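Local coordinates for protein 6-phosphogluconate dehydrogenase, NAD-binding (Geobacter metallireducens, PDB 3PEF) that probably acts as an NADP-dependent beta-hydroxyacid dehydrogenase, reducing succinic semialdehyde to gamma-hydroxybutyrate, at residues V60-L65 against G90-S95; F116-V121 against L136-R141; R226-A231 against I281-E286. The protein carries 2 engineered substitutions. One frame throughout, in Å; residues are numbered along the deposited sequence.

Contact 1 of 3, residues V60-L65 against G90-S95; sequences VTFAML and GYVDMS. With NAP (NADP nicotinamide-adenine-dinucleotide phosphate), chain I.
Ala63 gives up more surface to this pairing than any other residue of the two segments. Its methyl CB meets the phenol of Tyr91, 3.2 Å from OH. Tyr91 lies beside Thr61 in the register, but its CG stands anti to the backbone N (chi1 -173°), and the ring runs forward along the sheet to reach Ala63. The backbone of Ala63 is held at both ends. Its N donates to Val92 O at 3.0 Å, and its O accepts from Met94 N at 2.7 Å, in the carbonyl plane. Strands 60-63 and 90-93 are parallel neighbours in the Rossmann-type sheet of the NADP-binding domain, joined by a crossover that includes helix 68-76. Val92 N donates to Thr61 O in a straight bond (2.8 Å, 168° at the hydrogen), nearly along the C=O axis, and Thr61 N donates to Gly90 O, as in a parallel pair. The Val92 side chain turns to the sheet face that also carries Val60 and Phe62. There its CB lies 3.7 Å from Phe62 CD1, the two side chains running alongside each other. Met94, just past the strand, runs alongside Phe62. Its chain bends at chi3 (70°), and SD rests 3.8 Å from Phe62 CD1, an oblique Met-aromatic contact. Met94 CB and backbone O also pack against Met64 SD, and Met64 CE reaches the nicotinamide ribose of NADP+. Beyond the strand ends, Ser95 OG takes the N-H of Leu65 at 2.8 Å and donates its own O-H to Asp93 OD1 at 2.6 Å, on the syn lone pair. Ser95 N also donates to Asp93 OD1, an Asx turn. These bonds tie the backbone of Leu65, a residue of the NADP+ site, to segment 90-95. Leu65 O lies next to ribose O3D.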
# COMPACT_ATOMS: atom_id res chain seq x y z
N VAL A 60 43.03 14.29 -0.95
CA VAL A 60 41.65 13.98 -0.63
C VAL A 60 40.81 14.15 -1.88
O VAL A 60 40.91 15.18 -2.56
CB VAL A 60 41.10 14.95 0.43
CG1 VAL A 60 39.63 14.68 0.68
CG2 VAL A 60 41.92 14.86 1.71
N THR A 61 39.98 13.15 -2.20
CA THR A 61 39.12 13.21 -3.38
C THR A 61 37.66 12.97 -3.00
O THR A 61 37.35 12.04 -2.25
CB THR A 61 39.54 12.16 -4.45
OG1 THR A 61 40.87 12.45 -4.90
CG2 THR A 61 38.58 12.20 -5.64
N PHE A 62 36.77 13.82 -3.49
CA PHE A 62 35.33 13.67 -3.23
C PHE A 62 34.67 13.01 -4.43
O PHE A 62 35.09 13.22 -5.57
CB PHE A 62 34.69 15.04 -2.98
CG PHE A 62 35.33 15.81 -1.85
CD1 PHE A 62 35.06 15.48 -0.53
CD2 PHE A 62 36.20 16.86 -2.12
CE1 PHE A 62 35.65 16.19 0.52
CE2 PHE A 62 36.80 17.57 -1.08
CZ PHE A 62 36.53 17.23 0.24
N ALA A 63 33.64 12.19 -4.20
CA ALA A 63 32.88 11.58 -5.29
C ALA A 63 31.40 11.82 -5.10
O ALA A 63 30.89 11.72 -3.97
CB ALA A 63 33.16 10.09 -5.39
N MET A 64 30.70 12.13 -6.19
CA MET A 64 29.27 12.42 -6.15
C MET A 64 28.58 11.74 -7.32
O MET A 64 28.28 12.36 -8.33
CB MET A 64 29.03 13.95 -6.18
CG MET A 64 27.61 14.36 -5.76
SD MET A 64 27.20 13.61 -4.15
CE MET A 64 25.93 14.75 -3.57
N LEU A 65 28.34 10.44 -7.16
CA LEU A 65 27.86 9.58 -8.23
C LEU A 65 26.40 9.16 -8.02
O LEU A 65 25.88 9.25 -6.91
CB LEU A 65 28.76 8.34 -8.30
CG LEU A 65 30.21 8.74 -8.57
CD1 LEU A 65 31.18 7.59 -8.37
CD2 LEU A 65 30.35 9.36 -9.98
N GLY A 90 43.14 10.03 0.69
CA GLY A 90 41.77 9.80 1.14
C GLY A 90 40.73 9.84 0.03
O GLY A 90 40.85 10.60 -0.94
N TYR A 91 39.70 9.00 0.19
CA TYR A 91 38.57 8.96 -0.73
C TYR A 91 37.31 9.22 0.07
O TYR A 91 37.01 8.51 1.03
CB TYR A 91 38.49 7.60 -1.42
CG TYR A 91 37.45 7.50 -2.53
CD1 TYR A 91 36.45 6.53 -2.50
CD2 TYR A 91 37.48 8.38 -3.61
CE1 TYR A 91 35.50 6.42 -3.53
CE2 TYR A 91 36.55 8.29 -4.64
CZ TYR A 91 35.57 7.31 -4.61
OH TYR A 91 34.65 7.24 -5.64
N VAL A 92 36.58 10.26 -0.30
CA VAL A 92 35.36 10.63 0.41
C VAL A 92 34.16 10.47 -0.52
O VAL A 92 33.90 11.32 -1.37
CB VAL A 92 35.41 12.10 0.89
CG1 VAL A 92 34.13 12.47 1.63
CG2 VAL A 92 36.64 12.35 1.78
N ASP A 93 33.45 9.35 -0.40
CA ASP A 93 32.30 9.12 -1.28
C ASP A 93 31.04 9.76 -0.72
O ASP A 93 30.56 9.39 0.37
CB ASP A 93 32.08 7.62 -1.54
CG ASP A 93 31.21 7.36 -2.80
OD1 ASP A 93 30.57 8.31 -3.31
OD2 ASP A 93 31.18 6.22 -3.28
N MET A 94 30.52 10.72 -1.47
CA MET A 94 29.34 11.50 -1.03
C MET A 94 28.06 11.07 -1.76
O MET A 94 26.98 11.66 -1.58
CB MET A 94 29.61 13.00 -1.18
CG MET A 94 30.93 13.41 -0.53
SD MET A 94 31.30 15.18 -0.65
CE MET A 94 30.08 15.91 0.48
N SER A 95 28.18 10.01 -2.55
CA SER A 95 27.03 9.42 -3.23
C SER A 95 26.00 8.86 -2.26
O SER A 95 26.36 8.33 -1.21
CB SER A 95 27.49 8.29 -4.15
OG SER A 95 28.61 8.69 -4.93
PA NAP I . 23.05 13.37 -11.71
O1A NAP I . 22.22 12.45 -12.51
O2A NAP I . 23.04 14.78 -12.16
O5B NAP I . 24.56 12.85 -11.66
C5B NAP I . 24.84 11.48 -11.59
C4B NAP I . 26.35 11.34 -11.72
O4B NAP I . 26.68 9.97 -11.62
C3B NAP I . 26.84 11.81 -13.09
O3B NAP I . 28.10 12.39 -12.87
C2B NAP I . 27.00 10.50 -13.84
O2B NAP I . 27.95 10.53 -14.88
C1B NAP I . 27.49 9.62 -12.71
N9A NAP I . 27.38 8.20 -13.06
C8A NAP I . 26.21 7.48 -13.19
N7A NAP I . 26.53 6.21 -13.54
C5A NAP I . 27.88 6.12 -13.64
C6A NAP I . 28.71 5.05 -13.95
N6A NAP I . 28.19 3.86 -14.22
N1A NAP I . 30.06 5.25 -13.98
C2A NAP I . 30.59 6.50 -13.69
N3A NAP I . 29.76 7.55 -13.38
C4A NAP I . 28.42 7.36 -13.35
O3 NAP I . 22.50 13.28 -10.22
PN NAP I . 22.91 14.08 -8.92
O1N NAP I . 21.70 14.69 -8.33
O2N NAP I . 24.09 14.93 -9.16
O5D NAP I . 23.29 12.75 -8.09
C5D NAP I . 24.53 12.53 -7.48
C4D NAP I . 24.24 11.86 -6.13
O4D NAP I . 23.76 12.79 -5.19
C3D NAP I . 23.14 10.83 -6.23
O3D NAP I . 23.53 9.78 -5.37
C2D NAP I . 21.90 11.54 -5.71
O2D NAP I . 21.00 10.62 -5.16
C1D NAP I . 22.53 12.39 -4.63
N1N NAP I . 21.81 13.61 -4.19
C2N NAP I . 21.12 14.37 -5.08
C3N NAP I . 20.50 15.55 -4.67
C7N NAP I . 19.78 16.41 -5.67
O7N NAP I . 18.82 17.28 -5.17
N7N NAP I . 20.03 16.36 -6.99
C4N NAP I . 20.57 15.95 -3.33
C5N NAP I . 21.30 15.18 -2.44
C6N NAP I . 21.93 14.01 -2.88
P2B NAP I . 27.56 11.09 -16.36
O1X NAP I . 28.59 10.49 -17.31
O2X NAP I . 26.17 10.63 -16.70
O3X NAP I . 27.60 12.59 -16.37
O HOH W 1 42.52 11.20 -3.25

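Contact 2 of 3, residues F116-V121 against L136-R141; sequences FLEAPV and LAAGDR. With EDO (1,2-ethanediol), chain N.
Leu136 opens the second segment with a bond from its N to Pro120 O, 2.9 Å long and nearly along the C=O axis. The two segments belong to the antiparallel part of the mixed Rossmann-type sheet, where strand 133-139 runs against strand 115-122. Leu136 O lies 3.2 Å from Pro120 CD, so the proline ring packs on the peptide of its partner. The Leu136 side chain also packs on Val205 of the second subunit. Next to Pro120, Val121 O accepts from Lys171, the predicted active-site lysine. The methyl of Ala137 touches both Ala119 CB and Leu117 CD2. Ala138 forms the hydrogen-bonded pair with Glu118: Ala138 N donates to Glu118 O, and Glu118 N returns to Ala138 O, both at 2.9 Å. Their side chains share a sheet face. Glu118 CG takes the crowded position between backbone N and carbonyl carbon (chi1 66°), and the extended chain brings OE1 3.4 Å from Ala138 CB. The buried carboxylate is satisfied elsewhere, OE1 by the backbone N of Gly165 and Ala168, OE2 by Ser102 OG. Leu117 CD2 leans on the Ala138-Gly139 peptide, 3.3 Å from Ala138 O. Gly139 sits in the non-hydrogen-bonded pair with Leu117. Its positive phi (122°) goes with a backbone that would jam a CB against the preceding carbonyl, and also against Phe116 O. Asp140 ends the pairing: its N donates to Phe116 O at 3.2 Å, in the carbonyl plane. An ethanediol hydroxyl, probably from the crystallisation liquor, donates to the same oxygen. Asp140 is the N-cap of helix 141-154, its OD2 accepting from Leu143 N. A water that accepts from Phe116 N donates to Asp140 OD1 at 2.9 Å.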
# COMPACT_ATOMS: atom_id res chain seq x y z
N PHE A 116 39.22 6.05 3.97
CA PHE A 116 37.88 6.22 3.42
C PHE A 116 36.86 6.84 4.38
O PHE A 116 36.84 6.52 5.56
CB PHE A 116 37.34 4.90 2.91
CG PHE A 116 35.96 5.00 2.34
CD1 PHE A 116 35.76 5.46 1.05
CD2 PHE A 116 34.85 4.66 3.10
CE1 PHE A 116 34.49 5.56 0.54
CE2 PHE A 116 33.58 4.75 2.59
CZ PHE A 116 33.40 5.20 1.30
N LEU A 117 36.00 7.70 3.82
CA LEU A 117 34.95 8.41 4.57
C LEU A 117 33.74 8.43 3.64
O LEU A 117 33.87 8.77 2.47
CB LEU A 117 35.39 9.87 4.77
CG LEU A 117 35.19 10.79 6.00
CD1 LEU A 117 34.79 12.21 5.58
CD2 LEU A 117 34.29 10.27 7.13
N GLU A 118 32.57 8.05 4.13
CA GLU A 118 31.37 8.32 3.34
C GLU A 118 30.82 9.63 3.83
O GLU A 118 30.90 9.91 5.02
CB GLU A 118 30.31 7.23 3.52
CG GLU A 118 29.73 7.16 4.92
CD GLU A 118 28.62 6.12 5.02
OE1 GLU A 118 28.18 5.82 6.14
OE2 GLU A 118 28.20 5.59 3.97
N ALA A 119 30.29 10.45 2.94
CA ALA A 119 29.63 11.68 3.38
C ALA A 119 28.50 12.11 2.46
O ALA A 119 28.62 13.11 1.76
CB ALA A 119 30.66 12.81 3.58
N PRO A 120 27.39 11.35 2.46
CA PRO A 120 26.23 11.75 1.65
C PRO A 120 25.66 13.05 2.22
O PRO A 120 25.97 13.40 3.37
CB PRO A 120 25.24 10.61 1.86
CG PRO A 120 25.57 10.10 3.25
CD PRO A 120 27.08 10.21 3.34
N VAL A 121 24.85 13.75 1.44
CA VAL A 121 24.40 15.07 1.84
C VAL A 121 22.88 15.22 1.80
O VAL A 121 22.18 14.49 1.09
CB VAL A 121 25.02 16.20 0.95
CG1 VAL A 121 26.50 16.04 0.86
CG2 VAL A 121 24.40 16.21 -0.45
N LEU A 136 26.68 14.46 6.01
CA LEU A 136 26.51 13.37 6.97
C LEU A 136 27.67 12.36 6.89
O LEU A 136 27.54 11.30 6.28
CB LEU A 136 25.17 12.66 6.69
CG LEU A 136 23.97 13.59 6.49
CD1 LEU A 136 22.78 12.87 5.85
CD2 LEU A 136 23.59 14.23 7.84
N ALA A 137 28.80 12.68 7.49
CA ALA A 137 29.98 11.85 7.31
C ALA A 137 30.01 10.68 8.28
O ALA A 137 29.44 10.76 9.36
CB ALA A 137 31.27 12.69 7.45
N ALA A 138 30.68 9.61 7.87
CA ALA A 138 30.88 8.45 8.73
C ALA A 138 32.12 7.72 8.22
O ALA A 138 32.32 7.59 7.01
CB ALA A 138 29.64 7.54 8.68
N GLY A 139 32.95 7.26 9.15
CA GLY A 139 34.22 6.65 8.78
C GLY A 139 35.44 7.32 9.39
O GLY A 139 35.35 7.97 10.42
N ASP A 140 36.58 7.17 8.73
CA ASP A 140 37.87 7.67 9.21
C ASP A 140 37.85 9.12 9.73
O ASP A 140 37.62 10.06 8.97
CB ASP A 140 38.93 7.51 8.11
CG ASP A 140 40.35 7.73 8.61
OD1 ASP A 140 41.22 6.87 8.36
OD2 ASP A 140 40.60 8.79 9.22
N ARG A 141 38.14 9.28 11.01
CA ARG A 141 38.08 10.59 11.67
C ARG A 141 39.20 11.54 11.25
O ARG A 141 38.99 12.76 11.17
CB ARG A 141 38.07 10.42 13.19
CG ARG A 141 36.66 10.34 13.77
CD ARG A 141 36.67 10.01 15.26
NE ARG A 141 37.09 8.63 15.51
CZ ARG A 141 36.26 7.59 15.54
NH1 ARG A 141 34.96 7.78 15.35
NH2 ARG A 141 36.72 6.37 15.77
C1 EDO N . 36.68 3.28 6.67
O1 EDO N . 37.85 4.10 6.61
C2 EDO N . 36.87 1.99 5.88
O2 EDO N . 35.76 1.14 6.15
O HOH W 2 40.20 4.94 6.48

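Contact 3 of 3, residues R226-A231 against I281-E286; sequences RNFAPA and IFKTYE. Engineered in segment 281-286: Tyr285 (natural residue Ile). With NAP (NADP nicotinamide-adenine-dinucleotide phosphate), chain I.
No backbone hydrogen bond joins these two loops; the closest CA atoms, of Arg226 and Lys283, are 8.9 Å apart. Arg226 has positive phi (56°) and closes helix 214-224 with a Schellman motif. An Asx turn follows, Ala229 N donating to Asn227 OD1. In segment 281-286, residues 281-285 have helical torsions without the regular bonds, and Thr284 N and OG1 both donate to Ile281 O. Side chains bridge the gap. The aliphatic part of Lys283, CG to CE, meets CD2, CE2 and CZ of the Phe228 ring. The lysine bends at chi3 (-74°), with CE 3.7 Å from Phe228 CD2, while NZ goes on to a salt bridge with Glu276. Phe282 crosses Arg226 obliquely. Its ring and the guanidinium are 24° apart in plane, and CE2 comes 3.4 Å from Arg226 NH2. In Glu286, poorly ordered, OE1 sits over the centre of one guanidinium face and OE2 is 3.7 Å from Arg226 NH2, the two planes steeply inclined. NH2 also has a salt bridge to Glu193 of helix 166-194. At the far end of the first loop, Ala231 O accepts from NADP+ N7N at 2.8 Å, so this loop helps hold the nicotinamide. The Arg226-Glu286 salt bridge is long, with no N-H aimed at the oxygen: attraction between charges only. Glu193 and Glu286 lie close, and the shared cation probably eases their repulsion.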
# COMPACT_ATOMS: atom_id res chain seq x y z
N ARG A 226 3.44 24.08 -13.01
CA ARG A 226 3.78 22.96 -13.88
C ARG A 226 5.22 23.07 -14.38
O ARG A 226 5.53 22.70 -15.52
CB ARG A 226 2.80 22.89 -15.06
CG ARG A 226 1.32 22.72 -14.67
CD ARG A 226 0.96 21.27 -14.31
NE ARG A 226 0.18 21.20 -13.08
CZ ARG A 226 -1.15 21.30 -13.01
NH1 ARG A 226 -1.86 21.48 -14.11
NH2 ARG A 226 -1.76 21.23 -11.84
N ASN A 227 6.11 23.59 -13.54
CA ASN A 227 7.54 23.63 -13.83
C ASN A 227 8.23 22.48 -13.08
O ASN A 227 8.28 22.47 -11.85
CB ASN A 227 8.12 24.99 -13.43
CG ASN A 227 9.63 25.05 -13.56
OD1 ASN A 227 10.28 24.11 -14.02
ND2 ASN A 227 10.21 26.17 -13.14
N PHE A 228 8.75 21.51 -13.83
CA PHE A 228 9.35 20.33 -13.21
C PHE A 228 10.81 20.17 -13.62
O PHE A 228 11.32 19.05 -13.71
CB PHE A 228 8.54 19.08 -13.57
CG PHE A 228 7.13 19.12 -13.06
CD1 PHE A 228 6.86 18.93 -11.71
CD2 PHE A 228 6.08 19.36 -13.93
CE1 PHE A 228 5.57 18.98 -11.24
CE2 PHE A 228 4.78 19.42 -13.47
CZ PHE A 228 4.52 19.21 -12.12
N ALA A 229 11.47 21.29 -13.91
CA ALA A 229 12.90 21.25 -14.22
C ALA A 229 13.61 20.56 -13.05
O ALA A 229 13.31 20.85 -11.89
CB ALA A 229 13.45 22.66 -14.44
N PRO A 230 14.54 19.64 -13.36
CA PRO A 230 15.12 18.77 -12.34
C PRO A 230 16.03 19.48 -11.34
O PRO A 230 17.00 20.11 -11.72
CB PRO A 230 15.93 17.76 -13.16
CG PRO A 230 16.24 18.50 -14.45
CD PRO A 230 15.02 19.32 -14.72
N ALA A 231 15.71 19.39 -10.06
CA ALA A 231 16.66 19.77 -9.01
C ALA A 231 17.13 18.47 -8.35
O ALA A 231 18.33 18.22 -8.23
CB ALA A 231 16.01 20.69 -7.98
N ILE A 281 6.17 13.53 -9.77
CA ILE A 281 5.25 12.47 -9.39
C ILE A 281 3.81 13.00 -9.39
O ILE A 281 2.85 12.25 -9.61
CB ILE A 281 5.62 11.82 -8.01
CG1 ILE A 281 4.79 10.56 -7.78
CG2 ILE A 281 5.48 12.83 -6.88
CD1 ILE A 281 4.98 9.89 -6.40
N PHE A 282 3.64 14.30 -9.16
CA PHE A 282 2.31 14.91 -9.22
C PHE A 282 1.56 14.61 -10.51
O PHE A 282 0.33 14.51 -10.52
CB PHE A 282 2.40 16.43 -9.06
CG PHE A 282 1.08 17.13 -9.24
CD1 PHE A 282 0.17 17.20 -8.18
CD2 PHE A 282 0.75 17.72 -10.45
CE1 PHE A 282 -1.06 17.86 -8.34
CE2 PHE A 282 -0.48 18.38 -10.61
CZ PHE A 282 -1.38 18.45 -9.55
N LYS A 283 2.29 14.49 -11.62
CA LYS A 283 1.67 14.32 -12.93
C LYS A 283 1.05 12.95 -13.14
O LYS A 283 0.19 12.77 -14.01
CB LYS A 283 2.66 14.66 -14.06
CG LYS A 283 2.92 16.15 -14.19
CD LYS A 283 3.69 16.49 -15.47
CE LYS A 283 5.16 16.09 -15.37
NZ LYS A 283 5.82 16.19 -16.71
N THR A 284 1.46 11.97 -12.33
CA THR A 284 0.84 10.66 -12.37
C THR A 284 -0.51 10.68 -11.64
O THR A 284 -1.31 9.76 -11.79
CB THR A 284 1.72 9.60 -11.70
OG1 THR A 284 1.80 9.86 -10.29
CG2 THR A 284 3.12 9.62 -12.28
N TYR A 285 -0.76 11.73 -10.85
CA TYR A 285 -1.98 11.79 -10.04
C TYR A 285 -3.13 12.49 -10.77
O TYR A 285 -4.26 12.53 -10.27
CB TYR A 285 -1.74 12.49 -8.70
CG TYR A 285 -1.01 11.66 -7.68
CD1 TYR A 285 -1.44 10.37 -7.36
CD2 TYR A 285 0.10 12.16 -7.02
CE1 TYR A 285 -0.77 9.61 -6.41
CE2 TYR A 285 0.77 11.41 -6.07
CZ TYR A 285 0.34 10.13 -5.77
OH TYR A 285 1.01 9.39 -4.82
N GLU A 286 -2.85 13.03 -11.95
CA GLU A 286 -3.87 13.77 -12.68
C GLU A 286 -3.82 13.55 -14.20
O GLU A 286 -3.64 14.50 -14.97
CB GLU A 286 -3.78 15.25 -12.34
CG GLU A 286 -2.40 15.83 -12.56
CD GLU A 286 -2.47 17.22 -13.15
OE1 GLU A 286 -1.66 17.52 -14.06
OE2 GLU A 286 -3.35 18.01 -12.72
PA NAP I . 23.05 13.37 -11.71
O1A NAP I . 22.22 12.45 -12.51
O2A NAP I . 23.04 14.78 -12.16
O5B NAP I . 24.56 12.85 -11.66
C5B NAP I . 24.84 11.48 -11.59
C4B NAP I . 26.35 11.34 -11.72
O4B NAP I . 26.68 9.97 -11.62
C3B NAP I . 26.84 11.81 -13.09
O3B NAP I . 28.10 12.39 -12.87
C2B NAP I . 27.00 10.50 -13.84
O2B NAP I . 27.95 10.53 -14.88
C1B NAP I . 27.49 9.62 -12.71
N9A NAP I . 27.38 8.20 -13.06
C8A NAP I . 26.21 7.48 -13.19
N7A NAP I . 26.53 6.21 -13.54
C5A NAP I . 27.88 6.12 -13.64
C6A NAP I . 28.71 5.05 -13.95
N6A NAP I . 28.19 3.86 -14.22
N1A NAP I . 30.06 5.25 -13.98
C2A NAP I . 30.59 6.50 -13.69
N3A NAP I . 29.76 7.55 -13.38
C4A NAP I . 28.42 7.36 -13.35
O3 NAP I . 22.50 13.28 -10.22
PN NAP I . 22.91 14.08 -8.92
O1N NAP I . 21.70 14.69 -8.33
O2N NAP I . 24.09 14.93 -9.16
O5D NAP I . 23.29 12.75 -8.09
C5D NAP I . 24.53 12.53 -7.48
C4D NAP I . 24.24 11.86 -6.13
O4D NAP I . 23.76 12.79 -5.19
C3D NAP I . 23.14 10.83 -6.23
O3D NAP I . 23.53 9.78 -5.37
C2D NAP I . 21.90 11.54 -5.71
O2D NAP I . 21.00 10.62 -5.16
C1D NAP I . 22.53 12.39 -4.63
N1N NAP I . 21.81 13.61 -4.19
C2N NAP I . 21.12 14.37 -5.08
C3N NAP I . 20.50 15.55 -4.67
C7N NAP I . 19.78 16.41 -5.67
O7N NAP I . 18.82 17.28 -5.17
N7N NAP I . 20.03 16.36 -6.99
C4N NAP I . 20.57 15.95 -3.33
C5N NAP I . 21.30 15.18 -2.44
C6N NAP I . 21.93 14.01 -2.88
P2B NAP I . 27.56 11.09 -16.36
O1X NAP I . 28.59 10.49 -17.31
O2X NAP I . 26.17 10.63 -16.70
O3X NAP I . 27.60 12.59 -16.37

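Overall arrangement
Contacts 1 and 2 lie in the buried sheet of the nucleotide-binding domain, their centres 9 Å apart. Strands 90-93 and 115-122 are neighbours, so segments 90-95 and 116-121 join them directly. Contact 1 is parallel and contact 2 antiparallel, but both rest on backbone hydrogen bonds, with mostly apolar side chains on the faces and a few buried, hydrogen-bonded polar groups such as Asp93 and Glu118. Contact 3 is only partly buried, about 30 Å from contact 1 and 32 Å from contact 2, centre to centre, and joins two loops through aromatic, aliphatic and charged side chains. Contacts 1 and 3 touch NADP+ at a ribose and the carboxamide, contact 2 through Val121, placing it between the domains.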